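Local structure of Sel1 repeat family protein (Pseudomonas aeruginosa, 6LCH) at residues 26-31 / 58-63; 68-73 / 86-91; 235-238 / 243-246; 98-103 / 115-120. The protein probably acts as an immunity protein against the type VI secretion effector PldB, using an all-helical scaffold of Sel1 repeats. All coordinates share one frame; numbering follows the deposited sequence.

Interaction 1: 26-31 / 58-63; sequences AWYREA and HWKAMH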
loop_
_atom_site.group_PDB
_atom_site.type_symbol
_atom_site.label_atom_id
_atom_site.label_comp_id
_atom_site.label_asym_id
_atom_site.label_seq_id
_atom_site.Cartn_x
_atom_site.Cartn_y
_atom_site.Cartn_z
ATOM N N ALA A 26 -21.622 1.486 5.902
ATOM C CA ALA A 26 -22.070 0.251 6.536
ATOM C C ALA A 26 -22.216 -0.867 5.513
ATOM O O ALA A 26 -21.820 -2.008 5.773
ATOM C CB ALA A 26 -23.389 0.492 7.274
ATOM N N TRP A 27 -22.783 -0.559 4.343
ATOM C CA TRP A 27 -22.824 -1.544 3.267
ATOM C C TRP A 27 -21.421 -1.980 2.879
ATOM O O TRP A 27 -21.162 -3.171 2.668
ATOM C CB TRP A 27 -23.521 -0.966 2.038
ATOM C CG TRP A 27 -24.964 -0.714 2.193
ATOM C CD1 TRP A 27 -25.841 -1.393 2.986
ATOM C CD2 TRP A 27 -25.719 0.291 1.521
ATOM N NE1 TRP A 27 -27.101 -0.862 2.854
ATOM C CE2 TRP A 27 -27.051 0.176 1.960
ATOM C CE3 TRP A 27 -25.396 1.288 0.595
ATOM C CZ2 TRP A 27 -28.058 1.010 1.499
ATOM C CZ3 TRP A 27 -26.395 2.115 0.140
ATOM C CH2 TRP A 27 -27.712 1.974 0.593
ATOM N N TYR A 28 -20.509 -1.016 2.770
ATOM C CA TYR A 28 -19.154 -1.295 2.314
ATOM C C TYR A 28 -18.418 -2.196 3.295
ATOM O O TYR A 28 -17.765 -3.166 2.892
ATOM C CB TYR A 28 -18.405 0.021 2.123
ATOM C CG TYR A 28 -16.905 -0.117 2.154
ATOM C CD1 TYR A 28 -16.180 0.217 3.292
ATOM C CD2 TYR A 28 -16.212 -0.575 1.045
ATOM C CE1 TYR A 28 -14.812 0.099 3.320
ATOM C CE2 TYR A 28 -14.841 -0.707 1.069
ATOM C CZ TYR A 28 -14.148 -0.367 2.208
ATOM O OH TYR A 28 -12.781 -0.489 2.230
ATOM N N ARG A 29 -18.506 -1.883 4.590
ATOM C CA ARG A 29 -17.792 -2.664 5.595
ATOM C C ARG A 29 -18.370 -4.069 5.748
ATOM O O ARG A 29 -17.629 -5.006 6.070
ATOM C CB ARG A 29 -17.804 -1.927 6.934
ATOM C CG ARG A 29 -16.784 -0.808 7.025
ATOM C CD ARG A 29 -16.787 -0.150 8.398
ATOM N NE ARG A 29 -17.881 0.807 8.551
ATOM C CZ ARG A 29 -18.941 0.614 9.329
ATOM N NH1 ARG A 29 -19.059 -0.505 10.034
ATOM N NH2 ARG A 29 -19.887 1.540 9.405
ATOM N N GLU A 30 -19.677 -4.245 5.531
ATOM C CA GLU A 30 -20.229 -5.598 5.522
ATOM C C GLU A 30 -19.732 -6.381 4.315
ATOM O O GLU A 30 -19.371 -7.560 4.434
ATOM C CB GLU A 30 -21.761 -5.567 5.532
ATOM C CG GLU A 30 -22.386 -6.938 5.252
ATOM C CD GLU A 30 -23.898 -6.971 5.416
ATOM O OE1 GLU A 30 -24.475 -5.992 5.932
ATOM O OE2 GLU A 30 -24.510 -7.990 5.028
ATOM N N ALA A 31 -19.709 -5.741 3.142
ATOM C CA ALA A 31 -19.203 -6.411 1.951
ATOM C C ALA A 31 -17.731 -6.760 2.106
ATOM O O ALA A 31 -17.306 -7.866 1.747
ATOM C CB ALA A 31 -19.421 -5.533 0.720
ATOM N N HIS A 58 -19.667 6.209 -2.162
ATOM C CA HIS A 58 -18.612 5.666 -1.316
ATOM C C HIS A 58 -17.402 5.302 -2.168
ATOM O O HIS A 58 -17.501 4.456 -3.062
ATOM C CB HIS A 58 -19.125 4.443 -0.561
ATOM C CG HIS A 58 -18.316 4.103 0.650
ATOM N ND1 HIS A 58 -17.132 3.399 0.580
ATOM C CD2 HIS A 58 -18.516 4.379 1.960
ATOM C CE1 HIS A 58 -16.642 3.248 1.799
ATOM N NE2 HIS A 58 -17.461 3.834 2.653
ATOM N N TRP A 59 -16.253 5.927 -1.891
ATOM C CA TRP A 59 -15.137 5.788 -2.822
ATOM C C TRP A 59 -14.312 4.528 -2.579
ATOM O O TRP A 59 -13.759 3.969 -3.533
ATOM C CB TRP A 59 -14.265 7.051 -2.806
ATOM C CG TRP A 59 -13.448 7.278 -1.577
ATOM C CD1 TRP A 59 -13.800 8.013 -0.482
ATOM C CD2 TRP A 59 -12.125 6.789 -1.325
ATOM N NE1 TRP A 59 -12.783 8.001 0.440
ATOM C CE2 TRP A 59 -11.742 7.256 -0.053
ATOM C CE3 TRP A 59 -11.231 5.994 -2.050
ATOM C CZ2 TRP A 59 -10.500 6.960 0.508
ATOM C CZ3 TRP A 59 -10.001 5.696 -1.489
ATOM C CH2 TRP A 59 -9.645 6.179 -0.224
ATOM N N LYS A 60 -14.229 4.044 -1.341
ATOM C CA LYS A 60 -13.548 2.773 -1.122
ATOM C C LYS A 60 -14.363 1.616 -1.685
ATOM O O LYS A 60 -13.801 0.645 -2.203
ATOM C CB LYS A 60 -13.264 2.572 0.363
ATOM C CG LYS A 60 -12.114 3.418 0.865
ATOM C CD LYS A 60 -12.268 3.754 2.331
ATOM C CE LYS A 60 -11.001 4.388 2.876
ATOM N NZ LYS A 60 -9.918 3.382 3.055
ATOM N N ALA A 61 -15.690 1.709 -1.610
ATOM C CA ALA A 61 -16.537 0.698 -2.232
ATOM C C ALA A 61 -16.341 0.667 -3.742
ATOM O O ALA A 61 -16.326 -0.409 -4.347
ATOM C CB ALA A 61 -18.002 0.960 -1.885
ATOM N N MET A 62 -16.197 1.840 -4.368
ATOM C CA MET A 62 -15.905 1.895 -5.799
ATOM C C MET A 62 -14.568 1.240 -6.107
ATOM O O MET A 62 -14.442 0.481 -7.075
ATOM C CB MET A 62 -15.888 3.348 -6.277
ATOM C CG MET A 62 -17.230 4.026 -6.251
ATOM S SD MET A 62 -17.151 5.641 -7.026
ATOM C CE MET A 62 -16.257 6.608 -5.845
ATOM N N HIS A 63 -13.553 1.540 -5.298
ATOM C CA HIS A 63 -12.239 0.940 -5.491
ATOM C C HIS A 63 -12.298 -0.576 -5.323
ATOM O O HIS A 63 -11.825 -1.326 -6.184
ATOM C CB HIS A 63 -11.248 1.569 -4.510
ATOM C CG HIS A 63 -9.919 0.882 -4.462
ATOM N ND1 HIS A 63 -8.898 1.173 -5.341
ATOM C CD2 HIS A 63 -9.442 -0.084 -3.639
ATOM C CE1 HIS A 63 -7.852 0.415 -5.064
ATOM N NE2 HIS A 63 -8.156 -0.356 -4.036
#
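Tyr28 of helix 22-34 lies against the start of helix 59-70, where His58 serves as N-cap, within the TPR-like alpha-alpha repeat architecture of Sel1 proteins. It illustrates how one aromatic side chain can cover a helix end. The tyrosine CG stands anti to the backbone N (chi1 159°), which carries the ring toward segment 58-63. Tyr28 CB comes first, over a face of the imidazole, 3.9 Å from the centroid of the His58 ring, a CH-pi contact. Next, Tyr28 CG approaches His58 CE1 at 3.4 Å, and CD1 lies equally near that carbon. The two rings form an offset stack with planes 28° apart and centroids 4.6 Å apart, so the rings overlap near their rims. On the other branch, Tyr28 CD2 reaches the backbone of the first helical turn, 3.5 Å from Ala61 CA, with the Ala61 methyl close by. Farther out, CE2 passes the carbonyl of Lys60, while CZ and OH lie against the Lys60 CB; the ammonium end of that lysine turns away. Two bonds grip the imidazole: Asp25 takes up NE2, and the capping bond occupies ND1, which should fix the ring's rotation against the tyrosine. That cap, from Ala61 N to His58 ND1, spans 3.1 Å at 154° and lies close to the imidazole plane.

Interaction 2: 68-73 / 86-91; sequences LYRTGW and DLYQKM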
loop_
_atom_site.group_PDB
_atom_site.type_symbol
_atom_site.label_atom_id
_atom_site.label_comp_id
_atom_site.label_asym_id
_atom_site.label_seq_id
_atom_site.Cartn_x
_atom_site.Cartn_y
_atom_site.Cartn_z
ATOM N N LEU A 68 -12.566 -6.041 -8.188
ATOM C CA LEU A 68 -13.189 -7.315 -8.538
ATOM C C LEU A 68 -13.478 -7.392 -10.037
ATOM O O LEU A 68 -13.214 -8.418 -10.677
ATOM C CB LEU A 68 -14.475 -7.517 -7.732
ATOM C CG LEU A 68 -14.418 -7.337 -6.210
ATOM C CD1 LEU A 68 -15.743 -7.735 -5.571
ATOM C CD2 LEU A 68 -13.267 -8.124 -5.600
ATOM N N TYR A 69 -14.024 -6.314 -10.612
ATOM C CA TYR A 69 -14.373 -6.313 -12.033
ATOM C C TYR A 69 -13.138 -6.196 -12.921
ATOM O O TYR A 69 -13.092 -6.792 -14.005
ATOM C CB TYR A 69 -15.332 -5.165 -12.344
ATOM C CG TYR A 69 -16.741 -5.337 -11.828
ATOM C CD1 TYR A 69 -17.447 -6.513 -12.039
ATOM C CD2 TYR A 69 -17.371 -4.312 -11.142
ATOM C CE1 TYR A 69 -18.745 -6.659 -11.571
ATOM C CE2 TYR A 69 -18.658 -4.448 -10.677
ATOM C CZ TYR A 69 -19.339 -5.624 -10.887
ATOM O OH TYR A 69 -20.629 -5.754 -10.416
ATOM N N ARG A 70 -12.147 -5.402 -12.506
ATOM C CA ARG A 70 -10.950 -5.218 -13.322
ATOM C C ARG A 70 -10.228 -6.540 -13.531
ATOM O O ARG A 70 -9.861 -6.895 -14.658
ATOM C CB ARG A 70 -10.021 -4.200 -12.667
ATOM C CG ARG A 70 -8.736 -3.955 -13.423
ATOM C CD ARG A 70 -7.803 -3.090 -12.606
ATOM N NE ARG A 70 -7.143 -3.864 -11.562
ATOM C CZ ARG A 70 -6.165 -4.733 -11.791
ATOM N NH1 ARG A 70 -5.739 -4.936 -13.030
ATOM N NH2 ARG A 70 -5.616 -5.403 -10.784
ATOM N N THR A 71 -9.995 -7.268 -12.447
ATOM C CA THR A 71 -9.577 -8.657 -12.518
ATOM C C THR A 71 -10.825 -9.513 -12.710
ATOM O O THR A 71 -11.918 -9.012 -12.989
ATOM C CB THR A 71 -8.809 -9.038 -11.257
ATOM O OG1 THR A 71 -8.103 -10.264 -11.464
ATOM C CG2 THR A 71 -9.765 -9.223 -10.126
ATOM N N GLY A 72 -10.685 -10.822 -12.567
ATOM C CA GLY A 72 -11.863 -11.644 -12.402
ATOM C C GLY A 72 -11.654 -12.663 -11.314
ATOM O O GLY A 72 -12.273 -13.730 -11.325
ATOM N N TRP A 73 -10.785 -12.326 -10.360
ATOM C CA TRP A 73 -10.361 -13.312 -9.372
ATOM C C TRP A 73 -11.505 -13.952 -8.594
ATOM O O TRP A 73 -11.409 -15.160 -8.318
ATOM C CB TRP A 73 -9.313 -12.698 -8.428
ATOM C CG TRP A 73 -9.808 -11.794 -7.316
ATOM C CD1 TRP A 73 -9.764 -10.434 -7.290
ATOM C CD2 TRP A 73 -10.367 -12.195 -6.061
ATOM N NE1 TRP A 73 -10.280 -9.957 -6.115
ATOM C CE2 TRP A 73 -10.655 -11.018 -5.338
ATOM C CE3 TRP A 73 -10.656 -13.431 -5.477
ATOM C CZ2 TRP A 73 -11.219 -11.041 -4.069
ATOM C CZ3 TRP A 73 -11.218 -13.450 -4.216
ATOM C CH2 TRP A 73 -11.491 -12.264 -3.525
ATOM N N ASP A 86 -15.913 2.609 -15.390
ATOM C CA ASP A 86 -16.988 3.506 -14.976
ATOM C C ASP A 86 -16.909 3.809 -13.488
ATOM O O ASP A 86 -17.190 4.934 -13.064
ATOM C CB ASP A 86 -18.344 2.902 -15.336
ATOM C CG ASP A 86 -18.487 2.647 -16.823
ATOM O OD1 ASP A 86 -19.416 1.907 -17.214
ATOM O OD2 ASP A 86 -17.664 3.182 -17.602
ATOM N N LEU A 87 -16.522 2.820 -12.681
ATOM C CA LEU A 87 -16.311 3.074 -11.260
ATOM C C LEU A 87 -15.117 3.991 -11.038
ATOM O O LEU A 87 -15.152 4.860 -10.159
ATOM C CB LEU A 87 -16.120 1.756 -10.513
ATOM C CG LEU A 87 -17.400 0.986 -10.183
ATOM C CD1 LEU A 87 -17.089 -0.485 -9.934
ATOM C CD2 LEU A 87 -18.113 1.594 -8.981
ATOM N N TYR A 88 -14.047 3.809 -11.821
ATOM C CA TYR A 88 -12.887 4.687 -11.713
ATOM C C TYR A 88 -13.227 6.120 -12.119
ATOM O O TYR A 88 -12.707 7.071 -11.524
ATOM C CB TYR A 88 -11.731 4.129 -12.555
ATOM C CG TYR A 88 -11.175 2.807 -12.038
ATOM C CD1 TYR A 88 -11.283 2.472 -10.711
ATOM C CD2 TYR A 88 -10.552 1.901 -12.875
ATOM C CE1 TYR A 88 -10.782 1.285 -10.205
ATOM C CE2 TYR A 88 -10.056 0.698 -12.377
ATOM C CZ TYR A 88 -10.171 0.401 -11.045
ATOM O OH TYR A 88 -9.678 -0.785 -10.553
ATOM N N GLN A 89 -14.106 6.301 -13.109
ATOM C CA GLN A 89 -14.492 7.650 -13.513
ATOM C C GLN A 89 -15.393 8.317 -12.478
ATOM O O GLN A 89 -15.334 9.540 -12.301
ATOM C CB GLN A 89 -15.188 7.618 -14.874
ATOM C CG GLN A 89 -15.490 9.001 -15.448
ATOM C CD GLN A 89 -14.251 9.866 -15.580
ATOM O OE1 GLN A 89 -13.227 9.429 -16.103
ATOM N NE2 GLN A 89 -14.341 11.107 -15.107
ATOM N N LYS A 90 -16.233 7.541 -11.792
ATOM C CA LYS A 90 -17.021 8.109 -10.704
ATOM C C LYS A 90 -16.124 8.571 -9.564
ATOM O O LYS A 90 -16.403 9.588 -8.920
ATOM C CB LYS A 90 -18.052 7.091 -10.213
ATOM C CG LYS A 90 -19.120 6.753 -11.247
ATOM C CD LYS A 90 -19.785 5.415 -10.946
ATOM C CE LYS A 90 -20.302 4.758 -12.220
ATOM N NZ LYS A 90 -21.289 5.601 -12.947
ATOM N N MET A 91 -15.037 7.837 -9.301
ATOM C CA MET A 91 -14.062 8.273 -8.305
ATOM C C MET A 91 -13.425 9.590 -8.714
ATOM O O MET A 91 -13.256 10.500 -7.893
ATOM C CB MET A 91 -12.980 7.207 -8.127
ATOM C CG MET A 91 -13.479 5.904 -7.571
ATOM S SD MET A 91 -12.165 4.924 -6.856
ATOM C CE MET A 91 -12.065 3.638 -8.008
#
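Tyr88 and Arg70 meet at the end of helix 59-70, and beside them Leu87 reaches Tyr69; between them these four side chains make the whole contact. Tyr88 has the most surface buried here. Its CB bond does not aim at segment 68-73, yet the long ring brings the hydroxyl there, and Tyr88 OH rests 3.6 Å from Arg70 CD. The touch is one of van der Waals type, at the edge of the phenol and near its plane. With CG anti to the backbone N (chi1 179°) and chi2 also extended, the arginine brings CD to the hydroxyl, and the bend at chi3 (78°) swings the guanidinium to 21° from the plane of the Tyr88 ring. Tyr88 OH thus meets the aliphatic part of the arginine, with Arg70 NE 4.1 Å from it.

At the second point of contact, Leu87 CD1 meets the rim of the Tyr69 ring near its plane, 4.0 Å from Tyr69 CD2, the two side chains crossing at about a right angle. The backbones stay well apart, the nearest CA atoms, those of Tyr69 and Leu87, being separated by 9.6 Å, so the interface illustrates how long side chains can bridge a helical hairpin toward its connecting loop. Both segments fall within one Sel1-repeat sequence range; helix 43-55 touches Tyr69 and Leu87, while Met106 of helix 97-107 packs on Arg70 and Tyr88.

Interaction 3: 235-238 / 243-246; sequences YKKL and DLRF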
loop_
_atom_site.group_PDB
_atom_site.type_symbol
_atom_site.label_atom_id
_atom_site.label_comp_id
_atom_site.label_asym_id
_atom_site.label_seq_id
_atom_site.Cartn_x
_atom_site.Cartn_y
_atom_site.Cartn_z
ATOM N N TYR A 235 2.262 -11.625 10.255
ATOM C CA TYR A 235 1.994 -11.891 8.849
ATOM C C TYR A 235 0.754 -12.760 8.680
ATOM O O TYR A 235 -0.035 -12.547 7.754
ATOM C CB TYR A 235 3.211 -12.543 8.191
ATOM C CG TYR A 235 2.872 -13.367 6.972
ATOM C CD1 TYR A 235 2.678 -14.736 7.074
ATOM C CD2 TYR A 235 2.743 -12.778 5.721
ATOM C CE1 TYR A 235 2.366 -15.494 5.974
ATOM C CE2 TYR A 235 2.431 -13.534 4.607
ATOM C CZ TYR A 235 2.249 -14.897 4.744
ATOM O OH TYR A 235 1.928 -15.671 3.651
ATOM N N LYS A 236 0.556 -13.744 9.557
ATOM C CA LYS A 236 -0.660 -14.541 9.450
ATOM C C LYS A 236 -1.887 -13.716 9.813
ATOM O O LYS A 236 -2.933 -13.836 9.166
ATOM C CB LYS A 236 -0.558 -15.792 10.319
ATOM C CG LYS A 236 0.449 -16.795 9.796
ATOM C CD LYS A 236 0.211 -17.065 8.328
ATOM C CE LYS A 236 -0.588 -18.339 8.149
ATOM N NZ LYS A 236 -0.976 -18.553 6.730
ATOM N N LYS A 237 -1.767 -12.839 10.814
ATOM C CA LYS A 237 -2.901 -12.018 11.223
ATOM C C LYS A 237 -3.327 -11.059 10.114
ATOM O O LYS A 237 -4.526 -10.888 9.857
ATOM C CB LYS A 237 -2.537 -11.266 12.500
ATOM C CG LYS A 237 -3.648 -10.508 13.181
ATOM C CD LYS A 237 -4.707 -11.398 13.837
ATOM C CE LYS A 237 -6.113 -10.740 13.752
ATOM N NZ LYS A 237 -6.670 -10.753 12.350
ATOM N N LEU A 238 -2.359 -10.435 9.433
ATOM C CA LEU A 238 -2.696 -9.509 8.354
ATOM C C LEU A 238 -3.178 -10.249 7.116
ATOM O O LEU A 238 -3.941 -9.694 6.318
ATOM C CB LEU A 238 -1.492 -8.645 7.992
ATOM C CG LEU A 238 -1.084 -7.513 8.923
ATOM C CD1 LEU A 238 0.348 -7.113 8.632
ATOM C CD2 LEU A 238 -2.012 -6.326 8.750
ATOM N N ASP A 243 -6.560 -5.210 7.307
ATOM C CA ASP A 243 -6.866 -3.890 7.837
ATOM C C ASP A 243 -6.333 -3.665 9.240
ATOM O O ASP A 243 -6.399 -2.536 9.738
ATOM C CB ASP A 243 -8.377 -3.657 7.820
ATOM C CG ASP A 243 -8.869 -3.202 6.466
ATOM O OD1 ASP A 243 -8.689 -2.009 6.145
ATOM O OD2 ASP A 243 -9.421 -4.035 5.719
ATOM N N LEU A 244 -5.808 -4.698 9.885
ATOM C CA LEU A 244 -5.258 -4.536 11.216
ATOM C C LEU A 244 -3.981 -3.720 11.168
ATOM O O LEU A 244 -3.291 -3.641 10.147
ATOM C CB LEU A 244 -4.927 -5.885 11.823
ATOM C CG LEU A 244 -6.115 -6.794 11.984
ATOM C CD1 LEU A 244 -5.590 -8.133 11.629
ATOM C CD2 LEU A 244 -6.565 -6.766 13.434
ATOM N N ARG A 245 -3.648 -3.149 12.314
ATOM C CA ARG A 245 -2.422 -2.409 12.513
ATOM C C ARG A 245 -1.769 -2.922 13.787
ATOM O O ARG A 245 -2.318 -3.780 14.488
ATOM C CB ARG A 245 -2.706 -0.903 12.563
ATOM C CG ARG A 245 -3.308 -0.368 11.267
ATOM C CD ARG A 245 -2.391 -0.673 10.085
ATOM N NE ARG A 245 -2.949 -0.263 8.796
ATOM C CZ ARG A 245 -3.388 -1.103 7.860
ATOM N NH1 ARG A 245 -3.347 -2.411 8.059
ATOM N NH2 ARG A 245 -3.873 -0.631 6.720
ATOM N N PHE A 246 -0.572 -2.419 14.076
ATOM C CA PHE A 246 0.227 -2.889 15.208
ATOM C C PHE A 246 0.948 -1.694 15.813
ATOM O O PHE A 246 2.160 -1.519 15.641
ATOM C CB PHE A 246 1.195 -3.988 14.762
ATOM C CG PHE A 246 0.505 -5.179 14.160
ATOM C CD1 PHE A 246 0.218 -5.223 12.805
ATOM C CD2 PHE A 246 0.112 -6.240 14.956
ATOM C CE1 PHE A 246 -0.434 -6.303 12.256
ATOM C CE2 PHE A 246 -0.540 -7.327 14.413
ATOM C CZ PHE A 246 -0.814 -7.362 13.063
#
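Leu238, near the end of helix 225-240, and Leu244, in the irregular chain that follows, bring the two backbones to a CA separation of 6.3 Å. Segment 235-238 is helical, whereas Leu244 and Arg245 are extended, so the chain turns back and lays three successive residues along the helix. Leu238 has the largest share of the packing. Leu238 CD2 lies 3.3 Å from Leu244 O, a close carbon-to-carbonyl approach, and Leu238 CG sits 3.6 Å from Phe246 CE1. The phenylalanine offers its edge, with the leucine CG in the plane of the ring, and the two side chains slide past each other in opposite directions. In Phe246, CG lies beside the backbone N and anti to the carbonyl carbon (chi1 -59°), a setting that directs the ring back to the helix.

Lys237, exposed to solvent, bends at three torsions and curls over the CD1 methyl of Leu244, crossing that side chain at about a right angle; the very close approach of the lysine end to this methyl makes its exact placement doubtful. Lys237 CG also lies 4.2 Å from Phe246 CZ, again at the ring edge. The Arg245 guanidinium folds back along the loop, where NH1 bonds to Pro242 O, while Phe246 is tied by a backbone hydrogen bond to Ser195. The arrangement is that of a helix C-terminus over which the following chain folds back, its apolar side chains closing on the last turn of helix 225-240.

Interaction 4: 98-103 / 115-120; sequences QGFYDM and NPATDG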
loop_
_atom_site.group_PDB
_atom_site.type_symbol
_atom_site.label_atom_id
_atom_site.label_comp_id
_atom_site.label_asym_id
_atom_site.label_seq_id
_atom_site.Cartn_x
_atom_site.Cartn_y
_atom_site.Cartn_z
ATOM N N GLN A 98 -7.287 8.364 -5.139
ATOM C CA GLN A 98 -7.127 6.972 -5.552
ATOM C C GLN A 98 -7.775 6.711 -6.909
ATOM O O GLN A 98 -7.340 5.815 -7.640
ATOM C CB GLN A 98 -7.712 6.038 -4.487
ATOM C CG GLN A 98 -7.409 4.552 -4.710
ATOM C CD GLN A 98 -5.945 4.210 -4.498
ATOM O OE1 GLN A 98 -5.282 4.764 -3.616
ATOM N NE2 GLN A 98 -5.432 3.286 -5.306
ATOM N N GLY A 99 -8.801 7.486 -7.268
ATOM C CA GLY A 99 -9.446 7.292 -8.559
ATOM C C GLY A 99 -8.517 7.544 -9.732
ATOM O O GLY A 99 -8.595 6.861 -10.755
ATOM N N PHE A 100 -7.618 8.522 -9.596
ATOM C CA PHE A 100 -6.648 8.791 -10.654
ATOM C C PHE A 100 -5.623 7.668 -10.763
ATOM O O PHE A 100 -5.282 7.228 -11.869
ATOM C CB PHE A 100 -5.953 10.126 -10.393
ATOM C CG PHE A 100 -6.881 11.308 -10.426
ATOM C CD1 PHE A 100 -7.260 11.872 -11.631
ATOM C CD2 PHE A 100 -7.377 11.849 -9.251
ATOM C CE1 PHE A 100 -8.118 12.964 -11.667
ATOM C CE2 PHE A 100 -8.233 12.945 -9.281
ATOM C CZ PHE A 100 -8.600 13.499 -10.492
ATOM N N TYR A 101 -5.097 7.213 -9.623
ATOM C CA TYR A 101 -4.168 6.088 -9.622
ATOM C C TYR A 101 -4.788 4.856 -10.270
ATOM O O TYR A 101 -4.127 4.148 -11.038
ATOM C CB TYR A 101 -3.735 5.770 -8.189
ATOM C CG TYR A 101 -2.834 4.558 -8.050
ATOM C CD1 TYR A 101 -3.357 3.300 -7.764
ATOM C CD2 TYR A 101 -1.457 4.677 -8.185
ATOM C CE1 TYR A 101 -2.535 2.198 -7.629
ATOM C CE2 TYR A 101 -0.627 3.579 -8.052
ATOM C CZ TYR A 101 -1.168 2.344 -7.777
ATOM O OH TYR A 101 -0.337 1.256 -7.641
ATOM N N ASP A 102 -6.057 4.582 -9.966
ATOM C CA ASP A 102 -6.686 3.373 -10.486
ATOM C C ASP A 102 -6.916 3.473 -11.989
ATOM O O ASP A 102 -6.787 2.476 -12.707
ATOM C CB ASP A 102 -8.009 3.107 -9.767
ATOM C CG ASP A 102 -7.834 2.823 -8.286
ATOM O OD1 ASP A 102 -8.742 3.189 -7.509
ATOM O OD2 ASP A 102 -6.804 2.235 -7.890
ATOM N N MET A 103 -7.270 4.662 -12.481
ATOM C CA MET A 103 -7.554 4.808 -13.905
ATOM C C MET A 103 -6.289 4.675 -14.742
ATOM O O MET A 103 -6.317 4.088 -15.830
ATOM C CB MET A 103 -8.229 6.151 -14.174
ATOM C CG MET A 103 -8.688 6.313 -15.605
ATOM S SD MET A 103 -10.146 5.336 -15.976
ATOM C CE MET A 103 -11.427 6.425 -15.351
ATOM N N ASN A 115 -7.334 13.784 -19.908
ATOM C CA ASN A 115 -8.531 13.859 -19.076
ATOM C C ASN A 115 -8.667 15.246 -18.453
ATOM O O ASN A 115 -7.707 15.751 -17.859
ATOM C CB ASN A 115 -8.483 12.791 -17.985
ATOM C CG ASN A 115 -9.804 12.642 -17.259
ATOM O OD1 ASN A 115 -10.225 13.535 -16.521
ATOM N ND2 ASN A 115 -10.471 11.512 -17.467
ATOM N N PRO A 116 -9.840 15.884 -18.548
ATOM C CA PRO A 116 -9.986 17.239 -17.987
ATOM C C PRO A 116 -9.774 17.312 -16.485
ATOM O O PRO A 116 -9.382 18.370 -15.978
ATOM C CB PRO A 116 -11.423 17.626 -18.370
ATOM C CG PRO A 116 -12.117 16.334 -18.659
ATOM C CD PRO A 116 -11.064 15.432 -19.230
ATOM N N ALA A 117 -10.008 16.224 -15.753
ATOM C CA ALA A 117 -9.905 16.274 -14.302
ATOM C C ALA A 117 -8.470 16.236 -13.795
ATOM O O ALA A 117 -8.248 16.491 -12.608
ATOM C CB ALA A 117 -10.695 15.124 -13.682
ATOM N N THR A 118 -7.496 15.920 -14.649
ATOM C CA THR A 118 -6.109 15.880 -14.208
ATOM C C THR A 118 -5.420 17.231 -14.303
ATOM O O THR A 118 -4.364 17.414 -13.682
ATOM C CB THR A 118 -5.315 14.854 -15.025
ATOM O OG1 THR A 118 -5.175 15.313 -16.377
ATOM C CG2 THR A 118 -6.013 13.501 -15.020
ATOM N N ASP A 119 -5.991 18.172 -15.058
ATOM C CA ASP A 119 -5.416 19.507 -15.239
ATOM C C ASP A 119 -4.047 19.430 -15.915
ATOM O O ASP A 119 -3.070 20.033 -15.468
ATOM C CB ASP A 119 -5.328 20.252 -13.905
ATOM C CG ASP A 119 -6.635 20.215 -13.132
ATOM O OD1 ASP A 119 -7.695 20.456 -13.752
ATOM O OD2 ASP A 119 -6.603 19.953 -11.909
ATOM N N GLY A 120 -3.984 18.672 -17.009
ATOM C CA GLY A 120 -2.763 18.541 -17.773
ATOM C C GLY A 120 -1.733 17.606 -17.185
ATOM O O GLY A 120 -0.592 17.591 -17.661
#
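An Asx turn at Asn115 shapes the loop that meets Phe100, in the connection between helices 111-114 and 123-129. Asn115 OD1 accepts from Ala117 N at 2.8 Å, with the donor in the carbonyl plane and a C=O...donor angle of 146°. The turn presents Ala117 and Thr118 to helix 97-107, whose Phe100 is the one residue of segment 98-103 to reach them. The ring comes obliquely: Phe100 CE1 lies 3.7 Å from Ala117 O and 3.9 Å from Ala117 CB, while Phe100 CD1 approaches Thr118 CG2 at 4.0 Å. The threonine branches divide the work. With chi1 at 69°, OG1 sits between the backbone N and the carbonyl carbon and bonds chiefly to Gly112 O, with Leu121 O also near enough to share its single proton; CG2 is left to lie obliquely against the ring. Lys126 and Ala127 touch the same ring, so Phe100 joins helix 97-107 to helix 123-129 and to the loop before it.

Two kinds of chemistry separate here. The bonds made by Asn115 OD1 and Thr118 OG1 stay on the side of the loop and the short helix before it, whereas union with helix 97-107 rests mainly on van der Waals contact of the ring with two methyls and the Ala117 carbonyl.

Overall arrangement
Three of the four interactions form one continuous body. Interaction 3 stands apart: its centre is about 31 Å from that of interaction 4, across the chain's centre, and about 20 Å from that of interaction 1, where the nearest atoms, about 6 Å apart, do not touch. Interactions 1 and 2 share helix 59-70 and meet where Met62 CE lies 3.3 Å from Met91 CG. Helices 81-93 and 97-107, consecutive in the chain, join interactions 2 and 4, with Tyr88 CE1 packed 3.3 Å from Asp102 CB. A probable hydrogen bond between His63 ND1 and Asp102 OD1, 3.0 Å, links interactions 1 and 4. As in a repeat solenoid, helices 59-70, 81-93 and 97-107 each pack against more than one neighbour.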